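Local coordinates for inactive PncC family protein (Escherichia coli O157:H7, PDB 5KOL) that is of unknown function but belongs to the CinA (PncC) family and appears to lack nicotinamide-nucleotide amidohydrolase activity, at residues Asp16-Leu21 against Ala160-Leu165; Glu97-Ala102 against Asp109-Ile114. One frame throughout, in Å; residues are numbered along the deposited sequence.

Contact 1 of 2, residues Asp16-Leu21 against Ala160-Leu165; sequences DTIENL and AVRFAL
Arg-162 holds the backbone carbonyl of Asp-16. Its NE gives a nearly straight hydrogen bond to Asp-16 O, 2.6 Å long with an N-H...O angle of 163°. Arg-162 NH2 adds a weak hydrogen bond to Asp-16 O at 3.2 Å. The oxygen sits at the guanidinium edge, in its plane, while NE lies 27° above the carbonyl plane. A bend at chi3 (65°) brings the guanidinium to this carbonyl.

The arginine stem is also apolar surface. Ile-18 crosses it obliquely, and Ile-18 CD1 rests 3.5 Å from Arg-162 CG. Ile-18 CD1 also reaches Val-161 CG1 at 3.7 Å and Leu-165 CD1 at 3.9 Å. One turn on, Leu-21 CD1 lies 3.4 Å from Arg-162 O and also packs against Leu-165 CB.

These residues join the first turn of helix 18-31 to helix 153-171, the first and last helices of the chain, in the alpha/beta fold of the CinA family. Helix 46-52 borders the apolar part: Ala-50 touches Ile-18, and Leu-47 touches Val-161 and Leu-165.

Further out, Thr-17 is the N-cap of helix 18-31. Thr-17 OG1 accepts a hydrogen bond from Asn-20 N at 3.0 Å. Asp-16 turns its carboxylate to Ala-13, where OD1 takes the backbone N-H. Arg-162 NH2 also makes a weak hydrogen bond to Ala-13 O.

Contact 2 of 2, residues Glu97-Ala102 against Asp109-Ile114; sequences EMATGA and DVSIAI
The carbonyl of Ala-99 is the flat group in this contact. Ser-111 OG approaches it from above its plane, 32° out, and donates a hydrogen bond of 2.7 Å to Ala-99 O. The C=O...OG angle is only 111°, so the hydroxyl comes in from the flank of the carbonyl and not along its axis. A side chain of the strand thus grips the backbone of the helix.

This is the closing half of a beta-alpha-beta crossover. The chain leaves strand 61-67, passes through helices that include 92-106, and returns as the parallel strand 110-116. Strand 36-40 lies between these two strands in the mixed sheet. Helix 92-106 packs on one face of the sheet. Its segment runs roughly antiparallel to the strand, at 141°, with the axes 7.0 Å apart.

Small side chains allow this close approach. Ala-99 and Ala-113 are the nearest residues, their CA atoms 5.0 Å apart. Ala-113 CB lies 3.6 Å from Ala-99 N and 3.8 Å from Met-98 CB. Ala-99 CB fits between Ala-113 CB and Ser-111 OG. All the touching residues are buried.

Ser-111 and Ala-113 point their side chains toward the helix. Val-110, Ile-112 and Ile-114 point away from it, to the face covered by helix 153-171. Backbone hydrogen bonds fix the strand on both flanks: Ser-111 pairs with His-137, and Ile-112 with Thr-37.

Met-98 reaches past Ala-113 along the strand. Its CG is anti to the carbonyl carbon, and the chain bends at chi3. That bend sets Met-98 CE 3.7 Å from Ile-114 O.

The two contact centres lie about 17 Å apart. Contact 2 is nested in the chain between the two segments of contact 1. Strand 110-116 is the middle strand of the mixed sheet, with helix 92-106 on one face and helix 153-171 on the other. The contacts meet through the side of the strand that faces away from contact 2. There, Ala-164 CB touches Ile-114 CD1 at 3.6 Å and Ile-112 CG2 at 3.7 Å. Contact 1 joins helix 18-31 to helix 153-171, and so links the first and last helices of the CinA fold. Contact 2 is local, packing a helix on the strand that follows it.

Contact 1 of 2, residues Asp16-Leu21 against Ala160-Leu165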
loop_
_atom_site.group_PDB
_atom_site.type_symbol
_atom_site.label_atom_id
_atom_site.label_comp_id
_atom_site.label_asym_id
_atom_site.label_seq_id
_atom_site.Cartn_x
_atom_site.Cartn_y
_atom_site.Cartn_z
ATOM N N ASP A 16 -6.213 -15.532 16.226
ATOM C CA ASP A 16 -6.131 -14.191 15.638
ATOM C C ASP A 16 -5.367 -14.219 14.311
ATOM O O ASP A 16 -4.331 -13.578 14.137
ATOM C CB ASP A 16 -5.484 -13.201 16.604
ATOM C CG ASP A 16 -6.222 -13.096 17.917
ATOM O OD1 ASP A 16 -5.578 -13.206 18.978
ATOM O OD2 ASP A 16 -7.466 -12.974 17.893
ATOM N N THR A 17 -5.899 -14.983 13.358
ATOM C CA THR A 17 -5.346 -14.967 12.011
ATOM C C THR A 17 -5.748 -13.676 11.292
ATOM O O THR A 17 -6.706 -13.010 11.667
ATOM C CB THR A 17 -5.834 -16.183 11.213
ATOM O OG1 THR A 17 -7.261 -16.116 11.070
ATOM C CG2 THR A 17 -5.486 -17.484 11.944
ATOM N N ILE A 18 -5.008 -13.333 10.230
ATOM C CA ILE A 18 -5.431 -12.206 9.393
ATOM C C ILE A 18 -6.876 -12.389 8.953
ATOM O O ILE A 18 -7.674 -11.450 8.968
ATOM C CB ILE A 18 -4.500 -12.050 8.174
ATOM C CG1 ILE A 18 -3.116 -11.610 8.627
ATOM C CG2 ILE A 18 -5.094 -11.065 7.175
ATOM C CD1 ILE A 18 -3.155 -10.293 9.315
ATOM N N GLU A 19 -7.229 -13.609 8.553
ATOM C CA GLU A 19 -8.566 -13.871 8.038
ATOM C C GLU A 19 -9.628 -13.600 9.099
ATOM O O GLU A 19 -10.625 -12.922 8.829
ATOM C CB GLU A 19 -8.663 -15.323 7.546
ATOM C CG GLU A 19 -7.860 -15.675 6.288
ATOM C CD GLU A 19 -6.337 -15.530 6.443
ATOM O OE1 GLU A 19 -5.701 -15.024 5.491
ATOM O OE2 GLU A 19 -5.771 -15.915 7.497
ATOM N N ASN A 20 -9.443 -14.150 10.310
ATOM C CA ASN A 20 -10.450 -14.012 11.362
ATOM C C ASN A 20 -10.542 -12.576 11.857
ATOM O O ASN A 20 -11.635 -12.089 12.162
ATOM C CB ASN A 20 -10.146 -14.957 12.527
ATOM C CG ASN A 20 -10.434 -16.415 12.195
ATOM O OD1 ASN A 20 -11.111 -16.714 11.207
ATOM N ND2 ASN A 20 -9.923 -17.330 13.020
ATOM N N LEU A 21 -9.405 -11.884 11.942
ATOM C CA LEU A 21 -9.410 -10.500 12.415
ATOM C C LEU A 21 -10.135 -9.584 11.437
ATOM O O LEU A 21 -10.914 -8.720 11.850
ATOM C CB LEU A 21 -7.968 -10.017 12.612
ATOM C CG LEU A 21 -7.139 -10.714 13.691
ATOM C CD1 LEU A 21 -5.653 -10.330 13.611
ATOM C CD2 LEU A 21 -7.750 -10.379 15.058
ATOM N N ALA A 160 3.209 -7.574 13.377
ATOM C CA ALA A 160 2.765 -6.179 13.413
ATOM C C ALA A 160 1.425 -6.011 12.714
ATOM O O ALA A 160 0.550 -5.280 13.201
ATOM C CB ALA A 160 3.815 -5.265 12.763
ATOM N N VAL A 161 1.256 -6.641 11.548
ATOM C CA VAL A 161 -0.014 -6.520 10.830
ATOM C C VAL A 161 -1.147 -7.115 11.668
ATOM O O VAL A 161 -2.192 -6.482 11.861
ATOM C CB VAL A 161 0.073 -7.159 9.427
ATOM C CG1 VAL A 161 -1.309 -7.128 8.743
ATOM C CG2 VAL A 161 1.134 -6.445 8.518
ATOM N N ARG A 162 -0.955 -8.333 12.200
ATOM C CA ARG A 162 -2.002 -8.941 13.032
ATOM C C ARG A 162 -2.288 -8.105 14.273
ATOM O O ARG A 162 -3.449 -7.941 14.669
ATOM C CB ARG A 162 -1.610 -10.364 13.455
ATOM C CG ARG A 162 -1.727 -11.394 12.337
ATOM C CD ARG A 162 -1.068 -12.739 12.725
ATOM N NE ARG A 162 -1.722 -13.421 13.832
ATOM C CZ ARG A 162 -1.080 -14.198 14.700
ATOM N NH1 ARG A 162 0.244 -14.352 14.605
ATOM N NH2 ARG A 162 -1.749 -14.792 15.683
ATOM N N PHE A 163 -1.243 -7.587 14.918
ATOM C CA PHE A 163 -1.440 -6.788 16.126
ATOM C C PHE A 163 -2.207 -5.498 15.825
ATOM O O PHE A 163 -3.098 -5.101 16.581
ATOM C CB PHE A 163 -0.088 -6.456 16.760
ATOM C CG PHE A 163 -0.201 -5.584 17.966
ATOM C CD1 PHE A 163 -0.501 -6.133 19.198
ATOM C CD2 PHE A 163 -0.017 -4.205 17.871
ATOM C CE1 PHE A 163 -0.628 -5.353 20.319
ATOM C CE2 PHE A 163 -0.140 -3.407 18.997
ATOM C CZ PHE A 163 -0.453 -3.974 20.220
ATOM N N ALA A 164 -1.839 -4.813 14.738
ATOM C CA ALA A 164 -2.515 -3.571 14.358
ATOM C C ALA A 164 -4.025 -3.767 14.233
ATOM O O ALA A 164 -4.821 -2.923 14.679
ATOM C CB ALA A 164 -1.932 -3.057 13.035
ATOM N N LEU A 165 -4.428 -4.889 13.637
ATOM C CA LEU A 165 -5.838 -5.230 13.461
ATOM C C LEU A 165 -6.484 -5.624 14.787
ATOM O O LEU A 165 -7.566 -5.134 15.138
ATOM C CB LEU A 165 -5.947 -6.383 12.451
ATOM C CG LEU A 165 -5.457 -6.070 11.018
ATOM C CD1 LEU A 165 -5.504 -7.316 10.165
ATOM C CD2 LEU A 165 -6.311 -4.991 10.371
#

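Contact 2 of 2, residues Glu97-Ala102 against Asp109-Ile114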
loop_
_atom_site.group_PDB
_atom_site.type_symbol
_atom_site.label_atom_id
_atom_site.label_comp_id
_atom_site.label_asym_id
_atom_site.label_seq_id
_atom_site.Cartn_x
_atom_site.Cartn_y
_atom_site.Cartn_z
ATOM N N GLU A 97 0.995 11.070 14.147
ATOM C CA GLU A 97 0.822 11.932 12.973
ATOM C C GLU A 97 0.486 11.142 11.718
ATOM O O GLU A 97 -0.251 11.643 10.855
ATOM C CB GLU A 97 2.066 12.782 12.713
ATOM C CG GLU A 97 2.392 13.734 13.824
ATOM C CD GLU A 97 3.623 14.536 13.502
ATOM O OE1 GLU A 97 4.698 14.051 13.888
ATOM O OE2 GLU A 97 3.512 15.624 12.899
ATOM N N MET A 98 1.048 9.936 11.552
ATOM C CA MET A 98 0.667 9.184 10.361
ATOM C C MET A 98 -0.808 8.822 10.404
ATOM O O MET A 98 -1.483 8.840 9.371
ATOM C CB MET A 98 1.496 7.910 10.160
ATOM C CG MET A 98 2.962 8.126 9.828
ATOM S SD MET A 98 4.004 6.642 10.049
ATOM C CE MET A 98 3.291 5.564 8.768
ATOM N N ALA A 99 -1.322 8.497 11.594
ATOM C CA ALA A 99 -2.732 8.144 11.731
ATOM C C ALA A 99 -3.642 9.341 11.447
ATOM O O ALA A 99 -4.705 9.186 10.836
ATOM C CB ALA A 99 -2.998 7.589 13.130
ATOM N N THR A 100 -3.264 10.543 11.901
ATOM C CA THR A 100 -4.112 11.694 11.607
ATOM C C THR A 100 -3.925 12.183 10.179
ATOM O O THR A 100 -4.886 12.675 9.572
ATOM C CB THR A 100 -3.854 12.846 12.589
ATOM O OG1 THR A 100 -2.479 13.243 12.533
ATOM C CG2 THR A 100 -4.203 12.431 14.011
ATOM N N GLY A 101 -2.713 12.054 9.625
ATOM C CA GLY A 101 -2.515 12.396 8.225
ATOM C C GLY A 101 -3.347 11.542 7.286
ATOM O O GLY A 101 -3.904 12.046 6.307
ATOM N N ALA A 102 -3.446 10.234 7.564
ATOM C CA ALA A 102 -4.256 9.381 6.698
ATOM C C ALA A 102 -5.726 9.770 6.772
ATOM O O ALA A 102 -6.425 9.787 5.748
ATOM C CB ALA A 102 -4.070 7.903 7.072
ATOM N N ASP A 109 -12.913 7.870 8.710
ATOM C CA ASP A 109 -13.362 7.982 10.099
ATOM C C ASP A 109 -12.463 7.275 11.093
ATOM O O ASP A 109 -12.409 7.693 12.253
ATOM C CB ASP A 109 -14.786 7.425 10.274
ATOM C CG ASP A 109 -15.748 7.903 9.205
ATOM O OD1 ASP A 109 -16.084 9.109 9.223
ATOM O OD2 ASP A 109 -16.188 7.076 8.369
ATOM N N VAL A 110 -11.784 6.208 10.670
ATOM C CA VAL A 110 -10.912 5.400 11.515
ATOM C C VAL A 110 -9.601 5.173 10.773
ATOM O O VAL A 110 -9.594 5.020 9.547
ATOM C CB VAL A 110 -11.578 4.048 11.864
ATOM C CG1 VAL A 110 -10.656 3.180 12.731
ATOM C CG2 VAL A 110 -12.917 4.284 12.539
ATOM N N SER A 111 -8.486 5.148 11.496
ATOM C CA SER A 111 -7.224 4.851 10.830
ATOM C C SER A 111 -6.299 4.026 11.717
ATOM O O SER A 111 -6.443 3.976 12.946
ATOM C CB SER A 111 -6.493 6.132 10.371
ATOM O OG SER A 111 -5.856 6.792 11.446
ATOM N N ILE A 112 -5.346 3.372 11.051
ATOM C CA ILE A 112 -4.294 2.567 11.671
ATOM C C ILE A 112 -2.964 3.034 11.109
ATOM O O ILE A 112 -2.823 3.152 9.888
ATOM C CB ILE A 112 -4.448 1.065 11.353
ATOM C CG1 ILE A 112 -5.827 0.537 11.732
ATOM C CG2 ILE A 112 -3.272 0.265 11.959
ATOM C CD1 ILE A 112 -6.147 -0.806 11.041
ATOM N N ALA A 113 -1.975 3.240 11.976
ATOM C CA ALA A 113 -0.627 3.581 11.531
ATOM C C ALA A 113 0.396 2.588 12.088
ATOM O O ALA A 113 0.280 2.139 13.232
ATOM C CB ALA A 113 -0.275 5.022 11.940
ATOM N N ILE A 114 1.382 2.219 11.270
ATOM C CA ILE A 114 2.442 1.291 11.683
ATOM C C ILE A 114 3.784 1.854 11.250
ATOM O O ILE A 114 3.994 2.123 10.062
ATOM C CB ILE A 114 2.285 -0.124 11.092
ATOM C CG1 ILE A 114 0.914 -0.723 11.371
ATOM C CG2 ILE A 114 3.383 -1.061 11.661
ATOM C CD1 ILE A 114 0.739 -2.160 10.798
#